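Local coordinates for small heat shock protein hsp20 family (Sulfolobus solfataricus, PDB 4RZK), which probably binds unfolded proteins as a small heat shock chaperone, the crystallised piece being its alpha-crystallin domain, at residues Ala11-Lys16 against Asp61-Val66; Val22-Pro27 against Leu45-Lys50. All coordinates share one frame; numbering follows the deposited sequence.

Contact 1 of 2, residues Ala11-Lys16 against Asp61-Val66; sequences ADVIEK and DLPAEV
Glu15 brings its carboxylate against the ring of Pro63, the two side chains approaching from opposite directions. OE1 of Glu15 comes nearest, 3.5 Å from Pro63 CB, while CD of Glu15 stays 4.0 Å from CG of Pro63, so the ring's CB-CG side meets the whole carboxylate and not a single oxygen. A bend at the second torsion (chi2 -144°) turns the end of the glutamate this way. Two residues earlier on the same face of the strand, Val13 meets the other end of the ring. Its CG2, the methyl anti to the backbone N, lies 4.2 Å from Pro63 CD, and here valine and proline slide past each other. The proline is therefore touched at CD by an apolar methyl and at CB and CG by an acid, through van der Waals contact alone; no hydrogen bond joins 11-16 to 61-66. Ile20 of strand 19-25 lies beside both Glu15 and Pro63, and Glu15 also packs on Lys86, whose positive charge may partly offset that of the acid. The contact is small and rests the start of the connection leaving strand 55-61 on strand 6-16, a surface contact between a strand and an interstrand loop in the alpha-crystallin beta-sandwich.

Contact 2 of 2, residues Val22-Pro27 against Leu45-Lys50; sequences VVAEVP and LVITAK
Glu25 OE2 is held by two arginines of the second subunit, Arg54 and Arg7, each in a salt bridge through NH2, while the residues flanking Glu25 in the sequence, Ala24 and Val26, face inward onto 45-50. This is the hydrophobic interior of the alpha-crystallin beta-sandwich: strands 19-25 and 44-50 lie face to face, their short segments running only 17° apart, with no hydrogen bond between them. Three buried pairs fill the gap. Val22 and Leu45 meet tip to tip, and Leu45 CD2 sits 4.1 Å from Val22 CG1, with CB and CG2 of the valine hardly farther, so the methyl rests against the whole fork. In the middle a long side chain faces a short one: Ile47, extended through chi2 (156°), sends CD1 to 4.1 Å from Ala24 CB. Beyond it the backbones draw closer, the CA atoms of Val26 and Ala49 being 7.0 Å apart against 8.6 Å for those of Ala24 and Ile47, and a branched residue now faces alanine. Tyr56 packs on both Val26 and Ala49, and its OH hydrogen-bonds Pro27 O. At this end both methyls of Val26 face the CB of Ala49, CG2 of Val26 lying 4.1 Å from it.

How the contacts relate
From the N terminus, the chain runs along strand 6-16, which carries 11-16, then turns back into strand 19-25 and 22-27. A pass through strand 34-39 brings it to 45-50, where contact 2 closes the shorter loop. Only at the end of strand 55-61 does it enter 61-66 and close the longer loop of contact 1, so contact 2 falls wholly within it and the two do not cross. Their centres lie 14 Å apart, one at the surface, the other in the core. Neighbouring strands couple them: Asp12 N probably hydrogen-bonds Val23 O at 2.9 Å, and Leu62 CD1 packs 4.0 Å from Leu45 N, linking the surface contact to the core.

Contact 1 of 2, residues Ala11-Lys16 against Asp61-Val66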
loop_
_atom_site.group_PDB
_atom_site.type_symbol
_atom_site.label_atom_id
_atom_site.label_comp_id
_atom_site.label_asym_id
_atom_site.label_seq_id
_atom_site.Cartn_x
_atom_site.Cartn_y
_atom_site.Cartn_z
ATOM N N ALA A 11 6.320 -5.380 -5.961
ATOM C CA ALA A 11 5.648 -6.391 -6.739
ATOM C C ALA A 11 6.246 -7.750 -6.474
ATOM O O ALA A 11 7.446 -7.885 -6.373
ATOM C CB ALA A 11 5.754 -6.057 -8.209
ATOM N N ASP A 12 5.407 -8.763 -6.372
ATOM C CA ASP A 12 5.898 -10.114 -6.279
ATOM C C ASP A 12 5.215 -10.954 -7.320
ATOM O O ASP A 12 4.008 -10.966 -7.399
ATOM C CB ASP A 12 5.620 -10.684 -4.902
ATOM C CG ASP A 12 6.421 -11.917 -4.622
ATOM O OD1 ASP A 12 5.982 -12.727 -3.791
ATOM O OD2 ASP A 12 7.490 -12.079 -5.233
ATOM N N VAL A 13 5.978 -11.681 -8.111
ATOM C CA VAL A 13 5.343 -12.540 -9.082
ATOM C C VAL A 13 5.553 -13.999 -8.729
ATOM O O VAL A 13 6.663 -14.436 -8.489
ATOM C CB VAL A 13 5.829 -12.246 -10.503
ATOM C CG1 VAL A 13 7.256 -11.753 -10.483
ATOM C CG2 VAL A 13 5.693 -13.475 -11.369
ATOM N N ILE A 14 4.458 -14.726 -8.617
ATOM C CA ILE A 14 4.511 -16.123 -8.271
ATOM C C ILE A 14 3.743 -16.926 -9.301
ATOM O O ILE A 14 2.623 -16.599 -9.636
ATOM C CB ILE A 14 3.893 -16.360 -6.894
ATOM C CG1 ILE A 14 4.952 -16.850 -5.913
ATOM C CG2 ILE A 14 2.760 -17.356 -6.999
ATOM C CD1 ILE A 14 5.589 -18.166 -6.296
ATOM N N GLU A 15 4.352 -17.987 -9.803
ATOM C CA GLU A 15 3.689 -18.818 -10.785
ATOM C C GLU A 15 3.442 -20.196 -10.215
ATOM O O GLU A 15 4.352 -20.837 -9.711
ATOM C CB GLU A 15 4.530 -18.930 -12.054
ATOM C CG GLU A 15 5.338 -20.205 -12.149
ATOM C CD GLU A 15 6.685 -19.994 -12.802
ATOM O OE1 GLU A 15 6.789 -20.168 -14.025
ATOM O OE2 GLU A 15 7.645 -19.661 -12.095
ATOM N N LYS A 16 2.193 -20.633 -10.278
ATOM C CA LYS A 16 1.842 -21.998 -9.946
ATOM C C LYS A 16 1.008 -22.610 -11.056
ATOM O O LYS A 16 -0.019 -22.070 -11.442
ATOM C CB LYS A 16 1.099 -22.054 -8.614
ATOM C CG LYS A 16 -0.410 -22.093 -8.734
ATOM C CD LYS A 16 -1.049 -22.438 -7.396
ATOM C CE LYS A 16 -1.844 -21.269 -6.833
ATOM N NZ LYS A 16 -1.479 -20.976 -5.419
ATOM N N ASP A 61 9.030 -8.763 -16.233
ATOM C CA ASP A 61 9.326 -9.789 -17.199
ATOM C C ASP A 61 8.820 -11.076 -16.611
ATOM O O ASP A 61 9.268 -11.503 -15.568
ATOM C CB ASP A 61 10.828 -9.884 -17.424
ATOM C CG ASP A 61 11.438 -8.564 -17.819
ATOM O OD1 ASP A 61 11.320 -8.178 -18.994
ATOM O OD2 ASP A 61 12.038 -7.905 -16.953
ATOM N N LEU A 62 7.874 -11.690 -17.293
ATOM C CA LEU A 62 7.254 -12.912 -16.834
ATOM C C LEU A 62 8.087 -14.153 -17.093
ATOM O O LEU A 62 8.827 -14.216 -18.056
ATOM C CB LEU A 62 5.875 -13.045 -17.457
ATOM C CG LEU A 62 4.950 -11.879 -17.137
ATOM C CD1 LEU A 62 3.787 -11.830 -18.104
ATOM C CD2 LEU A 62 4.455 -11.982 -15.711
ATOM N N PRO A 63 7.945 -15.144 -16.229
ATOM C CA PRO A 63 8.633 -16.423 -16.381
ATOM C C PRO A 63 8.199 -17.150 -17.640
ATOM O O PRO A 63 9.003 -17.844 -18.231
ATOM C CB PRO A 63 8.224 -17.203 -15.134
ATOM C CG PRO A 63 7.302 -16.320 -14.365
ATOM C CD PRO A 63 7.536 -14.929 -14.842
ATOM N N ALA A 64 6.950 -16.981 -18.047
ATOM C CA ALA A 64 6.461 -17.622 -19.258
ATOM C C ALA A 64 5.534 -16.720 -20.042
ATOM O O ALA A 64 4.902 -15.843 -19.483
ATOM C CB ALA A 64 5.756 -18.917 -18.916
ATOM N N GLU A 65 5.424 -16.959 -21.339
ATOM C CA GLU A 65 4.542 -16.160 -22.164
ATOM C C GLU A 65 3.130 -16.366 -21.665
ATOM O O GLU A 65 2.793 -17.431 -21.195
ATOM C CB GLU A 65 4.655 -16.572 -23.630
ATOM C CG GLU A 65 6.022 -16.340 -24.251
ATOM C CD GLU A 65 5.959 -16.176 -25.760
ATOM O OE1 GLU A 65 4.914 -16.510 -26.355
ATOM O OE2 GLU A 65 6.952 -15.714 -26.359
ATOM N N VAL A 66 2.317 -15.325 -21.726
ATOM C CA VAL A 66 0.952 -15.407 -21.245
ATOM C C VAL A 66 -0.024 -14.820 -22.240
ATOM O O VAL A 66 0.310 -13.884 -22.941
ATOM C CB VAL A 66 0.800 -14.596 -19.967
ATOM C CG1 VAL A 66 -0.394 -13.666 -20.088
ATOM C CG2 VAL A 66 0.674 -15.518 -18.773
#

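Contact 2 of 2, residues Val22-Pro27 against Leu45-Lys50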
loop_
_atom_site.group_PDB
_atom_site.type_symbol
_atom_site.label_atom_id
_atom_site.label_comp_id
_atom_site.label_asym_id
_atom_site.label_seq_id
_atom_site.Cartn_x
_atom_site.Cartn_y
_atom_site.Cartn_z
ATOM N N VAL A 22 0.410 -12.181 -10.298
ATOM C CA VAL A 22 1.272 -11.043 -10.015
ATOM C C VAL A 22 0.642 -10.126 -8.987
ATOM O O VAL A 22 -0.498 -9.744 -9.119
ATOM C CB VAL A 22 1.598 -10.244 -11.278
ATOM C CG1 VAL A 22 2.403 -9.011 -10.923
ATOM C CG2 VAL A 22 2.364 -11.105 -12.255
ATOM N N VAL A 23 1.398 -9.780 -7.960
ATOM C CA VAL A 23 0.888 -8.948 -6.889
ATOM C C VAL A 23 1.621 -7.624 -6.817
ATOM O O VAL A 23 2.830 -7.595 -6.781
ATOM C CB VAL A 23 1.035 -9.649 -5.542
ATOM C CG1 VAL A 23 0.778 -8.682 -4.413
ATOM C CG2 VAL A 23 0.091 -10.824 -5.459
ATOM N N ALA A 24 0.871 -6.532 -6.801
ATOM C CA ALA A 24 1.442 -5.203 -6.744
ATOM C C ALA A 24 0.818 -4.325 -5.687
ATOM O O ALA A 24 -0.385 -4.268 -5.567
ATOM C CB ALA A 24 1.327 -4.534 -8.106
ATOM N N GLU A 25 1.647 -3.595 -4.967
ATOM C CA GLU A 25 1.140 -2.655 -4.012
ATOM C C GLU A 25 1.190 -1.295 -4.604
ATOM O O GLU A 25 2.237 -0.784 -4.933
ATOM C CB GLU A 25 2.020 -2.626 -2.811
ATOM C CG GLU A 25 2.175 -3.945 -2.143
ATOM C CD GLU A 25 2.733 -3.745 -0.783
ATOM O OE1 GLU A 25 3.163 -2.630 -0.479
ATOM O OE2 GLU A 25 2.724 -4.697 0.004
ATOM N N VAL A 26 0.034 -0.686 -4.688
ATOM C CA VAL A 26 -0.061 0.632 -5.245
ATOM C C VAL A 26 -1.007 1.473 -4.405
ATOM O O VAL A 26 -2.034 1.907 -4.886
ATOM C CB VAL A 26 -0.644 0.512 -6.647
ATOM C CG1 VAL A 26 -1.309 1.801 -7.063
ATOM C CG2 VAL A 26 0.413 0.081 -7.631
ATOM N N PRO A 27 -0.671 1.729 -3.152
ATOM C CA PRO A 27 -1.642 2.439 -2.325
ATOM C C PRO A 27 -1.723 3.932 -2.644
ATOM O O PRO A 27 -0.739 4.538 -3.067
ATOM C CB PRO A 27 -1.128 2.202 -0.911
ATOM C CG PRO A 27 0.333 2.019 -1.074
ATOM C CD PRO A 27 0.533 1.347 -2.390
ATOM N N LEU A 45 4.645 -7.903 -18.318
ATOM C CA LEU A 45 3.417 -7.299 -17.822
ATOM C C LEU A 45 3.644 -5.880 -17.343
ATOM O O LEU A 45 4.583 -5.603 -16.627
ATOM C CB LEU A 45 2.813 -8.118 -16.693
ATOM C CG LEU A 45 1.582 -7.436 -16.112
ATOM C CD1 LEU A 45 0.388 -7.614 -17.018
ATOM C CD2 LEU A 45 1.267 -7.934 -14.724
ATOM N N VAL A 46 2.765 -4.988 -17.752
ATOM C CA VAL A 46 2.945 -3.563 -17.516
ATOM C C VAL A 46 1.817 -2.944 -16.704
ATOM O O VAL A 46 0.654 -2.991 -17.102
ATOM C CB VAL A 46 3.083 -2.812 -18.848
ATOM C CG1 VAL A 46 2.918 -1.312 -18.646
ATOM C CG2 VAL A 46 4.428 -3.134 -19.472
ATOM N N ILE A 47 2.163 -2.349 -15.568
ATOM C CA ILE A 47 1.183 -1.763 -14.657
ATOM C C ILE A 47 1.341 -0.259 -14.456
ATOM O O ILE A 47 2.405 0.216 -14.116
ATOM C CB ILE A 47 1.271 -2.414 -13.273
ATOM C CG1 ILE A 47 0.896 -3.881 -13.335
ATOM C CG2 ILE A 47 0.368 -1.703 -12.295
ATOM C CD1 ILE A 47 1.491 -4.682 -12.212
ATOM N N THR A 48 0.258 0.479 -14.653
ATOM C CA THR A 48 0.256 1.918 -14.484
ATOM C C THR A 48 -0.792 2.357 -13.487
ATOM O O THR A 48 -1.952 2.067 -13.670
ATOM C CB THR A 48 -0.130 2.589 -15.797
ATOM O OG1 THR A 48 1.034 2.796 -16.588
ATOM C CG2 THR A 48 -0.766 3.904 -15.525
ATOM N N ALA A 49 -0.397 3.084 -12.455
ATOM C CA ALA A 49 -1.348 3.612 -11.492
ATOM C C ALA A 49 -1.164 5.096 -11.269
ATOM O O ALA A 49 -0.072 5.544 -11.000
ATOM C CB ALA A 49 -1.226 2.869 -10.183
ATOM N N LYS A 50 -2.239 5.862 -11.391
ATOM C CA LYS A 50 -2.170 7.314 -11.256
ATOM C C LYS A 50 -3.185 7.925 -10.298
ATOM O O LYS A 50 -4.357 7.615 -10.336
ATOM C CB LYS A 50 -2.319 7.974 -12.620
ATOM C CG LYS A 50 -1.106 8.757 -13.067
ATOM C CD LYS A 50 -0.791 8.459 -14.518
ATOM C CE LYS A 50 0.685 8.181 -14.710
ATOM N NZ LYS A 50 1.472 9.441 -14.688
#